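Local coordinates for regulator of Ty1 transposition protein 107 (Saccharomyces cerevisiae, PDB 3T7J), which probably serves as a scaffold in the yeast DNA damage response, binding phosphorylated partners through its BRCT domains, and is named for regulating Ty1 transposition, at residues 195-200 against 220-225; 134-139 against 233-238. One frame throughout, in Å; residues are numbered along the deposited sequence.

Contact 1. Residues 195-200 against 220-225; sequences IFKYVL and KNETIL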
# COMPACT_ATOMS: atom_id res chain seq x y z
N ILE A 195 19.99 -22.37 -14.21
CA ILE A 195 19.04 -22.35 -13.10
C ILE A 195 19.72 -21.89 -11.79
O ILE A 195 20.91 -22.12 -11.57
CB ILE A 195 18.36 -23.71 -12.90
CG1 ILE A 195 16.94 -23.53 -12.38
CG2 ILE A 195 19.15 -24.59 -11.96
CD1 ILE A 195 16.05 -24.74 -12.67
N PHE A 196 18.95 -21.22 -10.94
CA PHE A 196 19.49 -20.61 -9.72
C PHE A 196 19.11 -21.40 -8.48
O PHE A 196 17.93 -21.69 -8.24
CB PHE A 196 18.98 -19.18 -9.57
CG PHE A 196 19.46 -18.25 -10.64
CD1 PHE A 196 20.77 -17.80 -10.63
CD2 PHE A 196 18.61 -17.83 -11.65
CE1 PHE A 196 21.24 -16.94 -11.62
CE2 PHE A 196 19.06 -16.97 -12.64
CZ PHE A 196 20.39 -16.52 -12.62
N LYS A 197 20.11 -21.77 -7.70
CA LYS A 197 19.87 -22.53 -6.50
C LYS A 197 19.25 -21.65 -5.43
O LYS A 197 18.41 -22.09 -4.66
CB LYS A 197 21.17 -23.17 -5.99
CG LYS A 197 21.02 -23.87 -4.66
CD LYS A 197 21.46 -25.31 -4.77
CE LYS A 197 22.42 -25.68 -3.66
NZ LYS A 197 21.77 -25.64 -2.34
N TYR A 198 19.67 -20.39 -5.38
CA TYR A 198 19.15 -19.48 -4.38
C TYR A 198 18.54 -18.28 -5.05
O TYR A 198 19.20 -17.59 -5.83
CB TYR A 198 20.25 -18.98 -3.44
CG TYR A 198 20.95 -20.08 -2.69
CD1 TYR A 198 20.43 -20.57 -1.50
CD2 TYR A 198 22.12 -20.65 -3.17
CE1 TYR A 198 21.06 -21.58 -0.80
CE2 TYR A 198 22.75 -21.67 -2.50
CZ TYR A 198 22.22 -22.13 -1.31
OH TYR A 198 22.85 -23.13 -0.63
N VAL A 199 17.28 -17.99 -4.72
CA VAL A 199 16.67 -16.79 -5.22
C VAL A 199 16.18 -15.93 -4.07
O VAL A 199 15.42 -16.39 -3.21
CB VAL A 199 15.49 -17.13 -6.16
CG1 VAL A 199 14.82 -15.86 -6.63
CG2 VAL A 199 16.02 -17.95 -7.34
N LEU A 200 16.60 -14.68 -4.05
CA LEU A 200 16.18 -13.80 -2.98
C LEU A 200 15.56 -12.52 -3.51
O LEU A 200 16.01 -11.96 -4.52
CB LEU A 200 17.37 -13.42 -2.10
CG LEU A 200 18.43 -14.34 -1.47
CD1 LEU A 200 18.05 -14.91 -0.12
CD2 LEU A 200 19.01 -15.42 -2.41
N LYS A 220 29.91 -22.04 -1.87
CA LYS A 220 30.73 -21.26 -2.79
C LYS A 220 30.45 -21.43 -4.29
O LYS A 220 30.48 -20.46 -5.05
CB LYS A 220 32.21 -21.57 -2.52
CG LYS A 220 33.20 -20.82 -3.38
CD LYS A 220 34.59 -20.95 -2.78
CE LYS A 220 35.65 -21.18 -3.85
NZ LYS A 220 35.40 -22.44 -4.62
N ASN A 221 30.22 -22.66 -4.72
CA ASN A 221 30.13 -22.91 -6.15
C ASN A 221 28.71 -22.86 -6.69
O ASN A 221 28.50 -23.07 -7.88
CB ASN A 221 30.79 -24.24 -6.51
CG ASN A 221 32.18 -24.37 -5.95
OD1 ASN A 221 33.02 -23.49 -6.13
ND2 ASN A 221 32.43 -25.47 -5.24
N GLU A 222 27.74 -22.58 -5.83
CA GLU A 222 26.34 -22.55 -6.27
C GLU A 222 25.86 -21.19 -6.81
O GLU A 222 26.50 -20.15 -6.59
CB GLU A 222 25.40 -23.06 -5.17
CG GLU A 222 25.29 -24.57 -5.14
CD GLU A 222 24.66 -25.11 -6.42
OE1 GLU A 222 24.03 -24.32 -7.16
OE2 GLU A 222 24.80 -26.32 -6.69
N THR A 223 24.73 -21.21 -7.51
CA THR A 223 24.26 -20.04 -8.23
C THR A 223 23.26 -19.27 -7.40
O THR A 223 22.56 -19.85 -6.56
CB THR A 223 23.60 -20.47 -9.56
OG1 THR A 223 22.62 -21.47 -9.27
CG2 THR A 223 24.66 -21.08 -10.49
N ILE A 224 23.18 -17.97 -7.65
CA ILE A 224 22.40 -17.05 -6.84
C ILE A 224 21.75 -15.97 -7.69
O ILE A 224 22.38 -15.41 -8.60
CB ILE A 224 23.34 -16.33 -5.82
CG1 ILE A 224 24.16 -17.35 -5.03
CG2 ILE A 224 22.55 -15.39 -4.91
CD1 ILE A 224 25.38 -16.73 -4.28
N LEU A 225 20.50 -15.65 -7.38
CA LEU A 225 19.82 -14.54 -8.03
C LEU A 225 19.18 -13.67 -6.98
O LEU A 225 18.37 -14.13 -6.20
CB LEU A 225 18.73 -15.05 -8.98
CG LEU A 225 17.86 -13.95 -9.62
CD1 LEU A 225 18.66 -12.99 -10.52
CD2 LEU A 225 16.71 -14.57 -10.41
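Leu225 lays its CB over the centre of the Phe196 ring, 3.7 Å from the centroid and 13° off the normal, a CH-pi contact. Its CD2 reaches the CD2-CE2 side of the same ring. Gln252 of strand 249-253 touches both residues, while Val199, on the same face of the sheet as Leu225, brings its CG2 to 4.3 Å from Leu225 CB. Tyr198 and Ile224 occupy the other face, where Ile215 of helix 207-218 packs on both and on Leu200. Tyr198 pairs with Ile224 and Val199 with Leu225 as parallel neighbours: Leu225 N donates to Tyr198 O and Leu200 N to Leu225 O, each at 2.8 Å and nearly straight. These are the two strands of a right-handed beta-alpha-beta crossover through helix 207-218, inside the second of the two BRCT domains in this chain.

Toward the start of the strands the regular pairing gives way to side-chain bonding. Tyr198 N still reaches Thr223 O, at 3.2 Å, but Lys197 N turns chiefly to Thr223 OG1, 3.0 Å away. With chi1 at 52°, OG1 sits between the backbone N and carbonyl carbon of Thr223, placed to accept from Lys197 N and to donate to Ile195 O at 2.9 Å, in the carbonyl plane and on a lone pair. Farther out, the bent chain of Lys197 crosses Glu222 at about a right angle, its CE 3.4 Å from Glu222 CG. Glu222 OE1 accepts from Thr223 N, and Tyr198 OH is hydrogen-bonded to Asp219, just after helix 207-218.

Contact 2. Residues 134-139 against 233-238; sequences KVFERA and VESIFH
Chi1 of -61° swings the Phe136 ring away from its own carbonyl carbon and out to helix 229-238, where Ile236, with chi1 of -68° and an extended chi2, crosses it at about a right angle. Phe136 CE2 meets Ile236 CG1 at 3.9 Å, and on the other side of the ring CE1 comes to 4.1 Å from Ser235 CB, so the far end of the phenyl group spans two successive helix residues. Val135 adds its two methyls: CG2 lies 3.7 Å from Ser235 O, while CG1 rests on a face of the Phe136 ring and approaches Ile236 CG1 at 4.4 Å. No hydrogen bond joins the segments; Ser235 OG is turned back to Trp231 O within its own helix. Leu161 of helix 154-163 also touches Phe136, and Val160 touches Ile236. Replacing Phe136 with an alanine is likely to open a gap beside Ile236 and Ser235 and to leave Val135 CG1 without the ring it rests on. Here a short, weakly bonded helical turn just ahead of strand 143-147 packs against helices 229-238 and 154-163, which form the layer on one side of the central sheet, as in the BRCT fold.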
# COMPACT_ATOMS: atom_id res chain seq x y z
N LYS A 134 2.12 -20.86 -15.02
CA LYS A 134 2.24 -19.49 -14.53
C LYS A 134 3.63 -18.95 -14.86
O LYS A 134 4.58 -19.70 -15.09
CB LYS A 134 2.00 -19.43 -13.02
CG LYS A 134 0.67 -20.02 -12.54
CD LYS A 134 -0.54 -19.29 -13.14
CE LYS A 134 -1.83 -19.74 -12.46
NZ LYS A 134 -2.99 -18.88 -12.86
N VAL A 135 3.75 -17.63 -14.83
CA VAL A 135 4.99 -16.96 -15.22
C VAL A 135 6.25 -17.44 -14.48
O VAL A 135 7.24 -17.78 -15.12
CB VAL A 135 4.82 -15.41 -15.15
CG1 VAL A 135 4.56 -14.94 -13.71
CG2 VAL A 135 6.02 -14.71 -15.77
N PHE A 136 6.22 -17.50 -13.15
CA PHE A 136 7.39 -17.96 -12.39
C PHE A 136 7.56 -19.46 -12.49
O PHE A 136 8.66 -19.99 -12.39
CB PHE A 136 7.33 -17.48 -10.93
CG PHE A 136 7.32 -16.00 -10.82
CD1 PHE A 136 8.43 -15.27 -11.23
CD2 PHE A 136 6.19 -15.32 -10.38
CE1 PHE A 136 8.43 -13.89 -11.17
CE2 PHE A 136 6.18 -13.94 -10.30
CZ PHE A 136 7.29 -13.22 -10.71
N GLU A 137 6.46 -20.15 -12.74
CA GLU A 137 6.53 -21.58 -12.96
C GLU A 137 7.35 -21.92 -14.22
O GLU A 137 8.24 -22.77 -14.18
CB GLU A 137 5.13 -22.16 -13.01
CG GLU A 137 5.09 -23.59 -13.43
CD GLU A 137 3.68 -24.07 -13.62
OE1 GLU A 137 2.74 -23.25 -13.54
OE2 GLU A 137 3.51 -25.27 -13.86
N ARG A 138 7.09 -21.25 -15.33
CA ARG A 138 7.89 -21.55 -16.51
C ARG A 138 9.27 -20.90 -16.46
O ARG A 138 10.16 -21.22 -17.25
CB ARG A 138 7.14 -21.25 -17.82
CG ARG A 138 6.35 -19.96 -17.81
CD ARG A 138 5.62 -19.68 -19.15
NE ARG A 138 5.11 -18.31 -19.14
CZ ARG A 138 3.89 -17.96 -18.74
NH1 ARG A 138 3.02 -18.88 -18.34
NH2 ARG A 138 3.53 -16.68 -18.75
N ALA A 139 9.47 -19.99 -15.51
CA ALA A 139 10.81 -19.42 -15.32
C ALA A 139 11.66 -20.28 -14.38
O ALA A 139 12.79 -19.93 -14.06
CB ALA A 139 10.73 -18.01 -14.77
N VAL A 233 7.46 -7.56 -10.48
CA VAL A 233 6.35 -6.77 -11.02
C VAL A 233 6.37 -6.69 -12.54
O VAL A 233 5.36 -6.96 -13.20
CB VAL A 233 6.32 -5.34 -10.46
CG1 VAL A 233 5.19 -4.54 -11.15
CG2 VAL A 233 6.11 -5.38 -8.97
N GLU A 234 7.52 -6.31 -13.09
CA GLU A 234 7.67 -6.24 -14.53
C GLU A 234 7.47 -7.62 -15.17
O GLU A 234 6.84 -7.73 -16.22
CB GLU A 234 9.02 -5.63 -14.90
CG GLU A 234 9.17 -4.16 -14.46
CD GLU A 234 8.07 -3.26 -15.01
OE1 GLU A 234 7.78 -3.32 -16.21
OE2 GLU A 234 7.47 -2.48 -14.24
N SER A 235 7.98 -8.67 -14.53
CA SER A 235 7.79 -10.03 -15.05
C SER A 235 6.31 -10.39 -15.15
O SER A 235 5.88 -11.01 -16.12
CB SER A 235 8.51 -11.06 -14.17
OG SER A 235 9.89 -10.76 -14.05
N ILE A 236 5.54 -10.03 -14.13
CA ILE A 236 4.10 -10.27 -14.14
C ILE A 236 3.41 -9.46 -15.25
O ILE A 236 2.66 -10.02 -16.06
CB ILE A 236 3.48 -9.97 -12.76
CG1 ILE A 236 3.98 -11.01 -11.74
CG2 ILE A 236 1.94 -9.98 -12.82
CD1 ILE A 236 3.61 -10.70 -10.31
N PHE A 237 3.69 -8.16 -15.30
CA PHE A 237 3.19 -7.26 -16.34
C PHE A 237 3.45 -7.80 -17.75
O PHE A 237 2.65 -7.58 -18.65
CB PHE A 237 3.84 -5.87 -16.25
CG PHE A 237 3.32 -5.00 -15.13
CD1 PHE A 237 2.13 -5.28 -14.49
CD2 PHE A 237 4.03 -3.86 -14.74
CE1 PHE A 237 1.66 -4.46 -13.47
CE2 PHE A 237 3.57 -3.04 -13.72
CZ PHE A 237 2.38 -3.34 -13.08
N HIS A 238 4.57 -8.48 -17.95
CA HIS A 238 4.85 -9.04 -19.26
C HIS A 238 4.45 -10.50 -19.36
O HIS A 238 4.54 -11.08 -20.44
CB HIS A 238 6.33 -8.89 -19.62
CG HIS A 238 6.80 -7.48 -19.56
ND1 HIS A 238 8.13 -7.13 -19.57
CD2 HIS A 238 6.11 -6.32 -19.47
CE1 HIS A 238 8.24 -5.82 -19.49
NE2 HIS A 238 7.03 -5.30 -19.43

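In the fold
Both contacts belong to the second of the chain's two BRCT domains, and their centres are 19 Å apart. They do not touch: the nearest atoms remain about 6 Å from each other. Chain order links them closely, because strand 224-227, which begins in contact 1, runs almost directly into helix 229-238, which carries the 233-238 side of contact 2. Contact 1 joins neighbouring strands of the sheet, and its centre lies about 25 Å from the centre of the chain; contact 2 joins helical segments, and its centre lies about 10 Å away. There, Leu75 from helix 72-77 touches Ile236 and Phe237, and Glu81 forms a salt bridge with Lys134, connecting contact 2 to the first of the two domains.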